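Peroxisomal acyl-coenzyme A oxidase 1 (Arabidopsis thaliana, PDB 1W07) catalyses the FAD-dependent, oxygen-consuming desaturation of long- and medium-chain acyl-CoAs to 2-trans-enoyl-CoAs in the peroxisome, releasing hydrogen peroxide. Local coordinates at residues A14-E19 against K549-N554; I23-S28 against D605-T610; A109-G114 against K121-A126; L492-T497 against L568-S573. The protein carries 1 engineered substitution. One frame throughout, in Å; residues are numbered along the deposited sequence.

Contacts 1 and 2 are neighbours, their centres 13 Å apart, and both use helix 18-26 to tie the start of the chain to its C-terminal helices. They touch directly: Val18 CG2 lies 3.8 Å from Ala606 N. Contact 4 belongs to the same C-terminal part, since helix 568-572 follows helix 548-566 of contact 1, yet its nearest atoms are about 15 Å from that contact. Contact 3 stands apart, its centre about 47 Å from that of contact 4. It lies near the flavin site without touching it: the side chain of Ile110 is about 8 Å from that of the FAD-binding Tyr135 and about 14 Å from a bound FAD. Contacts 1, 2 and 4 lie away from that site.

Contact 1. Residues A14-E19 against K549-N554; sequences AEFDVE and KKQLNN
Two torsions set up the meeting of Phe16 and Gln551: at Phe16, CG stands between the backbone N and the carbonyl carbon (chi1 71°), and at Gln551 the chain bends at chi2 (-49°), which brings the amide round toward Asn554. The side chains cross at about a right angle, and Gln551 CG comes obliquely to the ring, 3.6 Å from Phe16 CD2. Ring and amide planes are only 20° apart, so the amide is turned almost parallel to the ring. The polar end of Gln551 is held chiefly through water. One water accepts a hydrogen bond from Gln551 NE2 at 2.9 Å and donates to Glu15 O at 2.8 Å. A second accepts from NE2 of Gln551 and, at 3.1 Å, from Asn554 ND2, with a long, weak reach to Glu15 OE1. The contact thus joins the loop leading into helix 18-26 to helix 548-566, bringing the N-terminal end of the oxidase against its C-terminal helical part. Asn554 ND2 also gives Gln551 OE1 a weak bond of 3.3 Å, one turn along the helix. Phe16 is buried further by Ala602 and Leu603 of helix 600-605, while Met21 touches both Phe16 and Gln551.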
loop_
_atom_site.group_PDB
_atom_site.type_symbol
_atom_site.label_atom_id
_atom_site.label_comp_id
_atom_site.label_asym_id
_atom_site.label_seq_id
_atom_site.Cartn_x
_atom_site.Cartn_y
_atom_site.Cartn_z
ATOM N N ALA B 14 -15.522 26.856 7.710
ATOM C CA ALA B 14 -16.569 25.866 7.961
ATOM C C ALA B 14 -17.959 26.458 7.816
ATOM O O ALA B 14 -18.227 27.553 8.307
ATOM C CB ALA B 14 -16.404 25.267 9.362
ATOM N N GLU B 15 -18.835 25.721 7.137
ATOM C CA GLU B 15 -20.217 26.140 6.923
ATOM C C GLU B 15 -21.160 25.286 7.762
ATOM O O GLU B 15 -22.328 25.112 7.428
ATOM C CB GLU B 15 -20.577 26.027 5.435
ATOM C CG GLU B 15 -19.673 26.887 4.562
ATOM C CD GLU B 15 -19.865 26.632 3.091
ATOM O OE1 GLU B 15 -20.109 25.462 2.717
ATOM O OE2 GLU B 15 -19.739 27.593 2.302
ATOM N N PHE B 16 -20.640 24.749 8.861
ATOM C CA PHE B 16 -21.440 23.921 9.764
ATOM C C PHE B 16 -20.735 23.967 11.124
ATOM O O PHE B 16 -19.536 24.249 11.175
ATOM C CB PHE B 16 -21.522 22.486 9.221
ATOM C CG PHE B 16 -20.233 21.728 9.326
ATOM C CD1 PHE B 16 -20.027 20.830 10.368
ATOM C CD2 PHE B 16 -19.200 21.942 8.411
ATOM C CE1 PHE B 16 -18.807 20.152 10.505
ATOM C CE2 PHE B 16 -17.981 21.268 8.539
ATOM C CZ PHE B 16 -17.789 20.374 9.589
ATOM N N ASP B 17 -21.468 23.725 12.215
ATOM C CA ASP B 17 -20.859 23.761 13.547
ATOM C C ASP B 17 -20.214 22.423 13.865
ATOM O O ASP B 17 -20.899 21.411 14.047
ATOM C CB ASP B 17 -21.884 24.121 14.627
ATOM C CG ASP B 17 -22.233 25.619 14.642
ATOM O OD1 ASP B 17 -21.330 26.442 14.410
ATOM O OD2 ASP B 17 -23.396 25.961 14.915
ATOM N N VAL B 18 -18.884 22.439 13.922
ATOM C CA VAL B 18 -18.083 21.251 14.177
ATOM C C VAL B 18 -18.428 20.520 15.466
ATOM O O VAL B 18 -18.410 19.292 15.496
ATOM C CB VAL B 18 -16.553 21.595 14.167
ATOM C CG1 VAL B 18 -16.226 22.608 15.275
ATOM C CG2 VAL B 18 -15.716 20.304 14.313
ATOM N N GLU B 19 -18.739 21.260 16.525
ATOM C CA GLU B 19 -19.058 20.627 17.792
ATOM C C GLU B 19 -20.243 19.668 17.677
ATOM O O GLU B 19 -20.270 18.627 18.345
ATOM C CB GLU B 19 -19.300 21.686 18.880
ATOM C CG GLU B 19 -18.036 22.500 19.238
ATOM C CD GLU B 19 -16.807 21.632 19.575
ATOM O OE1 GLU B 19 -16.885 20.786 20.492
ATOM O OE2 GLU B 19 -15.750 21.800 18.930
ATOM N N LYS B 549 -26.362 18.317 8.612
ATOM C CA LYS B 549 -26.957 17.380 7.670
ATOM C C LYS B 549 -26.563 17.701 6.231
ATOM O O LYS B 549 -26.372 16.798 5.424
ATOM C CB LYS B 549 -28.487 17.358 7.814
ATOM C CG LYS B 549 -29.169 16.452 6.784
ATOM C CD LYS B 549 -30.670 16.295 7.006
ATOM C CE LYS B 549 -30.972 15.306 8.116
ATOM N NZ LYS B 549 -32.412 14.926 8.125
ATOM N N LYS B 550 -26.429 18.985 5.922
ATOM C CA LYS B 550 -26.051 19.406 4.581
ATOM C C LYS B 550 -24.671 18.864 4.195
ATOM O O LYS B 550 -24.467 18.386 3.069
ATOM C CB LYS B 550 -26.052 20.931 4.509
ATOM C CG LYS B 550 -25.523 21.502 3.210
ATOM C CD LYS B 550 -26.429 21.177 2.031
ATOM C CE LYS B 550 -25.847 21.722 0.740
ATOM N NZ LYS B 550 -25.519 23.165 0.890
ATOM N N GLN B 551 -23.719 18.947 5.117
ATOM C CA GLN B 551 -22.388 18.436 4.823
ATOM C C GLN B 551 -22.402 16.913 4.710
ATOM O O GLN B 551 -21.693 16.359 3.886
ATOM C CB GLN B 551 -21.388 18.903 5.883
ATOM C CG GLN B 551 -21.107 20.393 5.808
ATOM C CD GLN B 551 -20.780 20.834 4.398
ATOM O OE1 GLN B 551 -19.858 20.310 3.771
ATOM N NE2 GLN B 551 -21.539 21.798 3.883
ATOM N N LEU B 552 -23.208 16.236 5.523
ATOM C CA LEU B 552 -23.301 14.780 5.438
ATOM C C LEU B 552 -23.913 14.400 4.085
ATOM O O LEU B 552 -23.563 13.379 3.484
ATOM C CB LEU B 552 -24.161 14.224 6.577
ATOM C CG LEU B 552 -23.544 14.368 7.973
ATOM C CD1 LEU B 552 -24.513 13.843 9.026
ATOM C CD2 LEU B 552 -22.223 13.603 8.019
ATOM N N ASN B 553 -24.825 15.238 3.601
ATOM C CA ASN B 553 -25.475 15.005 2.315
ATOM C C ASN B 553 -24.416 15.100 1.222
ATOM O O ASN B 553 -24.373 14.272 0.308
ATOM C CB ASN B 553 -26.576 16.042 2.077
ATOM C CG ASN B 553 -27.419 15.721 0.863
ATOM O OD1 ASN B 553 -28.391 14.970 0.943
ATOM N ND2 ASN B 553 -27.033 16.271 -0.279
ATOM N N ASN B 554 -23.554 16.106 1.320
ATOM C CA ASN B 554 -22.477 16.267 0.340
ATOM C C ASN B 554 -21.614 15.004 0.288
ATOM O O ASN B 554 -21.354 14.465 -0.776
ATOM C CB ASN B 554 -21.578 17.474 0.693
ATOM C CG ASN B 554 -22.251 18.827 0.461
ATOM O OD1 ASN B 554 -23.088 18.978 -0.433
ATOM N ND2 ASN B 554 -21.846 19.826 1.240
HETATM O O HOH W 1 -23.336 23.417 5.498
HETATM O O HOH W 2 -21.745 22.957 1.135
#

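Contact 2. Residues I23-S28 against D605-T610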
loop_
_atom_site.group_PDB
_atom_site.type_symbol
_atom_site.label_atom_id
_atom_site.label_comp_id
_atom_site.label_asym_id
_atom_site.label_seq_id
_atom_site.Cartn_x
_atom_site.Cartn_y
_atom_site.Cartn_z
ATOM N N ILE B 23 -20.572 15.034 17.693
ATOM C CA ILE B 23 -21.550 14.143 18.323
ATOM C C ILE B 23 -22.032 13.091 17.323
ATOM O O ILE B 23 -22.270 11.939 17.682
ATOM C CB ILE B 23 -22.766 14.933 18.833
ATOM C CG1 ILE B 23 -22.299 16.012 19.820
ATOM C CG2 ILE B 23 -23.782 13.978 19.468
ATOM C CD1 ILE B 23 -21.523 15.463 20.998
ATOM N N VAL B 24 -22.189 13.499 16.069
ATOM C CA VAL B 24 -22.622 12.583 15.022
ATOM C C VAL B 24 -21.599 11.450 14.882
ATOM O O VAL B 24 -21.961 10.274 14.825
ATOM C CB VAL B 24 -22.731 13.305 13.650
ATOM C CG1 VAL B 24 -23.044 12.298 12.555
ATOM C CG2 VAL B 24 -23.798 14.396 13.703
ATOM N N TRP B 25 -20.321 11.815 14.831
ATOM C CA TRP B 25 -19.238 10.841 14.672
ATOM C C TRP B 25 -19.158 9.869 15.847
ATOM O O TRP B 25 -18.963 8.668 15.654
ATOM C CB TRP B 25 -17.889 11.565 14.491
ATOM C CG TRP B 25 -16.718 10.640 14.260
ATOM C CD1 TRP B 25 -15.790 10.230 15.176
ATOM C CD2 TRP B 25 -16.401 9.963 13.033
ATOM N NE1 TRP B 25 -14.916 9.333 14.591
ATOM C CE2 TRP B 25 -15.271 9.155 13.279
ATOM C CE3 TRP B 25 -16.968 9.964 11.751
ATOM C CZ2 TRP B 25 -14.695 8.349 12.287
ATOM C CZ3 TRP B 25 -16.399 9.166 10.768
ATOM C CH2 TRP B 25 -15.269 8.367 11.045
ATOM N N ALA B 26 -19.321 10.400 17.055
ATOM C CA ALA B 26 -19.269 9.602 18.271
ATOM C C ALA B 26 -20.479 8.686 18.372
ATOM O O ALA B 26 -20.407 7.614 18.973
ATOM C CB ALA B 26 -19.204 10.514 19.496
ATOM N N GLY B 27 -21.593 9.113 17.788
ATOM C CA GLY B 27 -22.799 8.307 17.834
ATOM C C GLY B 27 -23.801 8.804 18.860
ATOM O O GLY B 27 -24.998 8.551 18.727
ATOM N N SER B 28 -23.317 9.489 19.894
ATOM C CA SER B 28 -24.172 10.044 20.950
ATOM C C SER B 28 -23.332 10.983 21.811
ATOM O O SER B 28 -22.110 11.034 21.664
ATOM C CB SER B 28 -24.748 8.931 21.832
ATOM O OG SER B 28 -23.759 8.351 22.667
ATOM N N ASP B 605 -11.857 17.561 11.912
ATOM C CA ASP B 605 -11.728 17.978 13.311
ATOM C C ASP B 605 -12.875 17.313 14.065
ATOM O O ASP B 605 -12.788 17.063 15.269
ATOM C CB ASP B 605 -11.850 19.499 13.476
ATOM C CG ASP B 605 -10.668 20.265 12.905
ATOM O OD1 ASP B 605 -9.537 19.730 12.865
ATOM O OD2 ASP B 605 -10.879 21.444 12.516
ATOM N N ALA B 606 -13.960 17.027 13.352
ATOM C CA ALA B 606 -15.119 16.382 13.966
ATOM C C ALA B 606 -14.750 15.039 14.602
ATOM O O ALA B 606 -15.471 14.537 15.468
ATOM C CB ALA B 606 -16.217 16.194 12.929
ATOM N N PHE B 607 -13.636 14.456 14.161
ATOM C CA PHE B 607 -13.167 13.168 14.689
ATOM C C PHE B 607 -12.722 13.358 16.139
ATOM O O PHE B 607 -12.699 12.409 16.927
ATOM C CB PHE B 607 -11.987 12.659 13.845
ATOM C CG PHE B 607 -12.315 12.472 12.380
ATOM C CD1 PHE B 607 -11.318 12.534 11.409
ATOM C CD2 PHE B 607 -13.626 12.217 11.973
ATOM C CE1 PHE B 607 -11.626 12.341 10.047
ATOM C CE2 PHE B 607 -13.945 12.025 10.624
ATOM C CZ PHE B 607 -12.939 12.088 9.658
ATOM N N ASN B 608 -12.363 14.597 16.472
ATOM C CA ASN B 608 -11.940 14.936 17.824
ATOM C C ASN B 608 -10.699 14.186 18.317
ATOM O O ASN B 608 -10.586 13.859 19.501
ATOM C CB ASN B 608 -13.097 14.710 18.798
ATOM C CG ASN B 608 -12.867 15.385 20.115
ATOM O OD1 ASN B 608 -12.522 16.562 20.154
ATOM N ND2 ASN B 608 -13.055 14.654 21.207
ATOM N N TYR B 609 -9.767 13.922 17.409
ATOM C CA TYR B 609 -8.539 13.208 17.749
ATOM C C TYR B 609 -7.507 14.121 18.400
ATOM O O TYR B 609 -7.340 15.269 17.979
ATOM C CB TYR B 609 -7.928 12.593 16.481
ATOM C CG TYR B 609 -8.689 11.416 15.918
ATOM C CD1 TYR B 609 -8.748 11.196 14.543
ATOM C CD2 TYR B 609 -9.333 10.499 16.760
ATOM C CE1 TYR B 609 -9.430 10.091 14.009
ATOM C CE2 TYR B 609 -10.022 9.385 16.230
ATOM C CZ TYR B 609 -10.060 9.195 14.851
ATOM O OH TYR B 609 -10.706 8.102 14.293
ATOM N N THR B 610 -6.817 13.614 19.419
ATOM C CA THR B 610 -5.779 14.391 20.097
ATOM C C THR B 610 -4.509 14.213 19.258
ATOM O O THR B 610 -4.413 13.266 18.471
ATOM C CB THR B 610 -5.458 13.834 21.509
ATOM O OG1 THR B 610 -4.909 12.514 21.378
ATOM C CG2 THR B 610 -6.717 13.794 22.399
HETATM O O HOH W 3 -13.059 7.438 15.530
#
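One face of the Trp25 indole is covered by Phe607, whose CD2 sits 3.6 Å above the plane and over its centre; at the indole edge, in plane, lies a water. The rings meet obliquely: the Phe607 ring and the six-membered ring of Trp25 have centroids 4.6 Å apart and planes inclined by 48°, so the phenyl leans one side, CD2 and CE2, onto the indole. Phe607 CD2 is 3.7 Å from both Trp25 CE2 and Trp25 CD2. Phe607 CA adds a CH-pi contact, 24° off the normal of the five-membered ring. Trp25 reaches this place with CG trans to its backbone N (chi1 -177°), which carries the indole out from helix 18-26. On the other segment, Phe607 CB lies 3.5 Å above the ring of Tyr609, offset toward the rim. Phe607 belongs to a type I turn, Asp605 to Asn608, closed by Asn608 N to Asp605 O at 2.8 Å. The contact thus packs helix 18-26, from the N-terminal part, against the turn after helix 600-605 in the C-terminal part. Trp25 also meets Tyr342 edge-to-face and Arg345 in a cation-pi contact, both from helix 328-363. The water accepts from Trp25 NE1 at 2.8 Å and bonds Tyr609 OH at 2.7 Å; that hydroxyl is also hydrogen-bonded to Ser297 OG. Ring packing therefore supplies the direct contact, while the polar link from a buried tryptophan to Tyr609 is indirect, through water.

Contact 3. Residues A109-G114 against K121-A126; sequences AIKGQG and KWLSLA
The helical segments 109-113 and 121-126 run nearly antiparallel, at 162° between their directions, with axes 10.1 Å apart at closest approach and Ile110 facing Leu123. Leu123 carries most of the packing. Its CD1 meets Lys111 alone, 3.4 Å from Lys111 CG, which is tighter than usual van der Waals contact. Its CD2 sits between Lys111 CG and Ile110 CB, 4.0 Å from the latter, as the leucine and isoleucine side chains slide past each other in opposite directions. Lys111 offers Leu123 its methylene chain, crossed at about a right angle; with CG trans to the carbonyl carbon (chi1 -76°) and the chain extended beyond, the aliphatic part runs past the leucine. Ile110 CG2 also meets Trp122 CB at 4.2 Å, while the indole itself leads away. With an alanine at Leu123 both methyls are gone, which would probably leave a gap between the helices beside Ile110 and the Lys111 methylenes. The pair forms an antiparallel helical hairpin in the N-terminal acyl-CoA oxidase domain. Val107 and Phe106, earlier on helix 98-113, continue the seam against Leu123 and Ala126, and at the end of that helix Gln113 OE1 is hydrogen-bonded to Tyr189 OH of strand 185-194.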
loop_
_atom_site.group_PDB
_atom_site.type_symbol
_atom_site.label_atom_id
_atom_site.label_comp_id
_atom_site.label_asym_id
_atom_site.label_seq_id
_atom_site.Cartn_x
_atom_site.Cartn_y
_atom_site.Cartn_z
ATOM N N ALA B 109 -14.754 -16.497 23.315
ATOM C CA ALA B 109 -14.794 -17.902 22.914
ATOM C C ALA B 109 -15.351 -18.784 24.020
ATOM O O ALA B 109 -16.202 -19.640 23.768
ATOM C CB ALA B 109 -13.398 -18.382 22.523
ATOM N N ILE B 110 -14.859 -18.581 25.239
ATOM C CA ILE B 110 -15.314 -19.351 26.388
ATOM C C ILE B 110 -16.781 -19.044 26.697
ATOM O O ILE B 110 -17.516 -19.935 27.103
ATOM C CB ILE B 110 -14.477 -19.034 27.639
ATOM C CG1 ILE B 110 -12.997 -19.244 27.334
ATOM C CG2 ILE B 110 -14.893 -19.942 28.789
ATOM C CD1 ILE B 110 -12.089 -18.748 28.421
ATOM N N LYS B 111 -17.197 -17.789 26.509
ATOM C CA LYS B 111 -18.582 -17.383 26.751
ATOM C C LYS B 111 -19.574 -18.018 25.772
ATOM O O LYS B 111 -20.649 -18.473 26.163
ATOM C CB LYS B 111 -18.737 -15.862 26.652
ATOM C CG LYS B 111 -18.215 -15.088 27.846
ATOM C CD LYS B 111 -18.516 -13.596 27.708
ATOM C CE LYS B 111 -17.964 -12.801 28.890
ATOM N NZ LYS B 111 -18.174 -11.328 28.746
ATOM N N GLY B 112 -19.224 -18.038 24.493
ATOM C CA GLY B 112 -20.130 -18.603 23.514
ATOM C C GLY B 112 -20.023 -20.097 23.277
ATOM O O GLY B 112 -20.953 -20.702 22.747
ATOM N N GLN B 113 -18.906 -20.697 23.668
ATOM C CA GLN B 113 -18.694 -22.121 23.442
ATOM C C GLN B 113 -18.570 -22.925 24.731
ATOM O O GLN B 113 -18.633 -24.156 24.721
ATOM C CB GLN B 113 -17.439 -22.316 22.585
ATOM C CG GLN B 113 -17.620 -21.892 21.131
ATOM C CD GLN B 113 -16.303 -21.547 20.456
ATOM O OE1 GLN B 113 -15.315 -22.268 20.592
ATOM N NE2 GLN B 113 -16.287 -20.441 19.721
ATOM N N GLY B 114 -18.399 -22.231 25.847
ATOM C CA GLY B 114 -18.274 -22.931 27.111
ATOM C C GLY B 114 -19.612 -23.195 27.778
ATOM O O GLY B 114 -20.602 -22.501 27.525
ATOM N N LYS B 121 -16.163 -20.839 35.815
ATOM C CA LYS B 121 -14.895 -21.288 36.368
ATOM C C LYS B 121 -13.714 -20.607 35.663
ATOM O O LYS B 121 -12.794 -20.099 36.311
ATOM C CB LYS B 121 -14.756 -22.797 36.229
ATOM C CG LYS B 121 -13.547 -23.351 36.948
ATOM C CD LYS B 121 -12.523 -23.964 36.014
ATOM C CE LYS B 121 -11.308 -24.404 36.815
ATOM N NZ LYS B 121 -10.176 -24.900 35.991
ATOM N N TRP B 122 -13.742 -20.588 34.336
ATOM C CA TRP B 122 -12.659 -19.983 33.578
ATOM C C TRP B 122 -12.750 -18.470 33.414
ATOM O O TRP B 122 -11.734 -17.781 33.506
ATOM C CB TRP B 122 -12.538 -20.656 32.213
ATOM C CG TRP B 122 -12.108 -22.081 32.310
ATOM C CD1 TRP B 122 -12.908 -23.187 32.233
ATOM C CD2 TRP B 122 -10.778 -22.565 32.524
ATOM N NE1 TRP B 122 -12.162 -24.323 32.382
ATOM C CE2 TRP B 122 -10.850 -23.975 32.561
ATOM C CE3 TRP B 122 -9.533 -21.944 32.687
ATOM C CZ2 TRP B 122 -9.717 -24.779 32.751
ATOM C CZ3 TRP B 122 -8.410 -22.745 32.879
ATOM C CH2 TRP B 122 -8.509 -24.144 32.907
ATOM N N LEU B 123 -13.955 -17.957 33.166
ATOM C CA LEU B 123 -14.159 -16.524 33.008
ATOM C C LEU B 123 -13.847 -15.798 34.314
ATOM O O LEU B 123 -13.467 -14.624 34.311
ATOM C CB LEU B 123 -15.600 -16.223 32.579
ATOM C CG LEU B 123 -16.031 -16.679 31.179
ATOM C CD1 LEU B 123 -17.505 -16.353 30.970
ATOM C CD2 LEU B 123 -15.176 -15.995 30.119
ATOM N N SER B 124 -14.013 -16.489 35.438
ATOM C CA SER B 124 -13.714 -15.869 36.726
ATOM C C SER B 124 -12.209 -15.617 36.773
ATOM O O SER B 124 -11.757 -14.576 37.246
ATOM C CB SER B 124 -14.133 -16.783 37.876
ATOM O OG SER B 124 -13.315 -17.940 37.925
ATOM N N LEU B 125 -11.439 -16.575 36.264
ATOM C CA LEU B 125 -9.982 -16.460 36.212
ATOM C C LEU B 125 -9.560 -15.418 35.174
ATOM O O LEU B 125 -8.734 -14.547 35.454
ATOM C CB LEU B 125 -9.358 -17.811 35.855
ATOM C CG LEU B 125 -9.560 -18.945 36.859
ATOM C CD1 LEU B 125 -8.925 -20.207 36.306
ATOM C CD2 LEU B 125 -8.949 -18.576 38.208
ATOM N N ALA B 126 -10.138 -15.515 33.980
ATOM C CA ALA B 126 -9.817 -14.604 32.880
ATOM C C ALA B 126 -10.199 -13.161 33.186
ATOM O O ALA B 126 -9.426 -12.232 32.924
ATOM C CB ALA B 126 -10.513 -15.067 31.601
#

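Contact 4. Residues L492-T497 against L568-S573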
loop_
_atom_site.group_PDB
_atom_site.type_symbol
_atom_site.label_atom_id
_atom_site.label_comp_id
_atom_site.label_asym_id
_atom_site.label_seq_id
_atom_site.Cartn_x
_atom_site.Cartn_y
_atom_site.Cartn_z
ATOM N N LEU B 492 -27.830 -6.026 -9.295
ATOM C CA LEU B 492 -28.732 -7.087 -9.730
ATOM C C LEU B 492 -28.338 -7.584 -11.118
ATOM O O LEU B 492 -28.307 -8.783 -11.367
ATOM C CB LEU B 492 -30.178 -6.578 -9.755
ATOM C CG LEU B 492 -31.249 -7.554 -10.273
ATOM C CD1 LEU B 492 -31.249 -8.828 -9.449
ATOM C CD2 LEU B 492 -32.605 -6.886 -10.191
ATOM N N ARG B 493 -28.048 -6.645 -12.010
ATOM C CA ARG B 493 -27.654 -6.964 -13.367
ATOM C C ARG B 493 -26.417 -7.861 -13.393
ATOM O O ARG B 493 -26.379 -8.869 -14.104
ATOM C CB ARG B 493 -27.386 -5.672 -14.138
ATOM C CG ARG B 493 -26.695 -5.852 -15.477
ATOM C CD ARG B 493 -27.577 -6.545 -16.488
ATOM N NE ARG B 493 -27.742 -5.736 -17.700
ATOM C CZ ARG B 493 -28.363 -6.161 -18.794
ATOM N NH1 ARG B 493 -28.878 -7.382 -18.823
ATOM N NH2 ARG B 493 -28.478 -5.366 -19.848
ATOM N N MET B 494 -25.403 -7.489 -12.619
ATOM C CA MET B 494 -24.176 -8.272 -12.553
ATOM C C MET B 494 -24.429 -9.667 -11.990
ATOM O O MET B 494 -23.881 -10.645 -12.478
ATOM C CB MET B 494 -23.122 -7.541 -11.697
ATOM C CG MET B 494 -22.622 -6.246 -12.332
ATOM S SD MET B 494 -21.551 -5.220 -11.283
ATOM C CE MET B 494 -19.969 -5.993 -11.524
ATOM N N ALA B 495 -25.263 -9.752 -10.963
ATOM C CA ALA B 495 -25.575 -11.036 -10.338
ATOM C C ALA B 495 -26.369 -11.939 -11.287
ATOM O O ALA B 495 -26.060 -13.127 -11.429
ATOM C CB ALA B 495 -26.357 -10.815 -9.069
ATOM N N VAL B 496 -27.389 -11.380 -11.933
ATOM C CA VAL B 496 -28.202 -12.147 -12.864
ATOM C C VAL B 496 -27.352 -12.656 -14.023
ATOM O O VAL B 496 -27.553 -13.761 -14.512
ATOM C CB VAL B 496 -29.367 -11.300 -13.413
ATOM C CG1 VAL B 496 -30.088 -12.060 -14.519
ATOM C CG2 VAL B 496 -30.330 -10.970 -12.284
ATOM N N THR B 497 -26.398 -11.847 -14.459
ATOM C CA THR B 497 -25.515 -12.236 -15.546
ATOM C C THR B 497 -24.635 -13.414 -15.112
ATOM O O THR B 497 -24.433 -14.368 -15.877
ATOM C CB THR B 497 -24.635 -11.060 -15.968
ATOM O OG1 THR B 497 -25.473 -10.019 -16.477
ATOM C CG2 THR B 497 -23.645 -11.474 -17.036
ATOM N N LEU B 568 -17.751 2.809 -13.470
ATOM C CA LEU B 568 -18.580 3.262 -14.582
ATOM C C LEU B 568 -18.980 2.123 -15.531
ATOM O O LEU B 568 -20.148 2.005 -15.910
ATOM C CB LEU B 568 -17.850 4.370 -15.366
ATOM C CG LEU B 568 -18.613 5.019 -16.538
ATOM C CD1 LEU B 568 -19.873 5.676 -16.006
ATOM C CD2 LEU B 568 -17.743 6.050 -17.257
ATOM N N GLY B 569 -18.010 1.290 -15.901
ATOM C CA GLY B 569 -18.273 0.173 -16.793
ATOM C C GLY B 569 -19.444 -0.692 -16.353
ATOM O O GLY B 569 -20.219 -1.153 -17.196
ATOM N N ASP B 570 -19.579 -0.920 -15.044
ATOM C CA ASP B 570 -20.675 -1.738 -14.506
ATOM C C ASP B 570 -22.044 -1.082 -14.751
ATOM O O ASP B 570 -23.012 -1.764 -15.097
ATOM C CB ASP B 570 -20.518 -1.950 -12.992
ATOM C CG ASP B 570 -19.289 -2.765 -12.617
ATOM O OD1 ASP B 570 -18.660 -3.390 -13.497
ATOM O OD2 ASP B 570 -18.963 -2.783 -11.410
ATOM N N PHE B 571 -22.132 0.233 -14.547
ATOM C CA PHE B 571 -23.397 0.950 -14.740
ATOM C C PHE B 571 -23.797 1.114 -16.221
ATOM O O PHE B 571 -24.972 0.952 -16.569
ATOM C CB PHE B 571 -23.330 2.326 -14.064
ATOM C CG PHE B 571 -23.198 2.262 -12.565
ATOM C CD1 PHE B 571 -21.968 2.003 -11.969
ATOM C CD2 PHE B 571 -24.310 2.439 -11.748
ATOM C CE1 PHE B 571 -21.840 1.917 -10.584
ATOM C CE2 PHE B 571 -24.196 2.355 -10.358
ATOM C CZ PHE B 571 -22.955 2.092 -9.776
ATOM N N LEU B 572 -22.834 1.432 -17.085
ATOM C CA LEU B 572 -23.128 1.603 -18.506
ATOM C C LEU B 572 -23.574 0.304 -19.181
ATOM O O LEU B 572 -24.213 0.334 -20.234
ATOM C CB LEU B 572 -21.915 2.171 -19.244
ATOM C CG LEU B 572 -21.597 3.644 -18.990
ATOM C CD1 LEU B 572 -20.392 4.063 -19.825
ATOM C CD2 LEU B 572 -22.819 4.497 -19.327
ATOM N N SER B 573 -23.240 -0.833 -18.584
ATOM C CA SER B 573 -23.637 -2.115 -19.153
ATOM C C SER B 573 -25.126 -2.398 -18.954
ATOM O O SER B 573 -25.707 -3.213 -19.670
ATOM C CB SER B 573 -22.829 -3.248 -18.523
ATOM O OG SER B 573 -21.462 -3.161 -18.880
#
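Van der Waals contact between Met494 and Asp570 does most of the joining. The two side chains cross at about a right angle, with Met494 CE 3.4 Å from Asp570 OD2 and Met494 SD 3.6 Å from Asp570 CG. A turn at chi3 (83°) swings the methyl over the acid group after an otherwise extended start. Met494 also rests on Glu521, Ala522 and Ala525 of helix 516-538. Charge enters through Asp570 OD2, which forms a salt bridge with Arg490, one turn before Met494 on its helix. A leucine in place of Asp570 would probably leave Arg490 without this anionic mate and the Met494 methyl without its carboxylate neighbour. Here the long helix 480-503 is joined to the short helix 568-572 in the C-terminal acyl-CoA oxidase region, close to the dimer interface: Leu572 and Ser573 pack on Ser573 and Leu572 of the second subunit. Polar approach is looser at Arg493, whose NH2 comes obliquely to within 3.5 Å of Ser573 O. Hydrogen bonds instead stay within each segment. Ser573 OG bonds Gly569 O at 2.9 Å, tilted 21° from the carbonyl plane. Arg493 O is gripped twice: Thr497 OG1 lies 2.8 Å from Arg493 O on one face of its plane. The backbone N of Thr497 arrives from the opposite face.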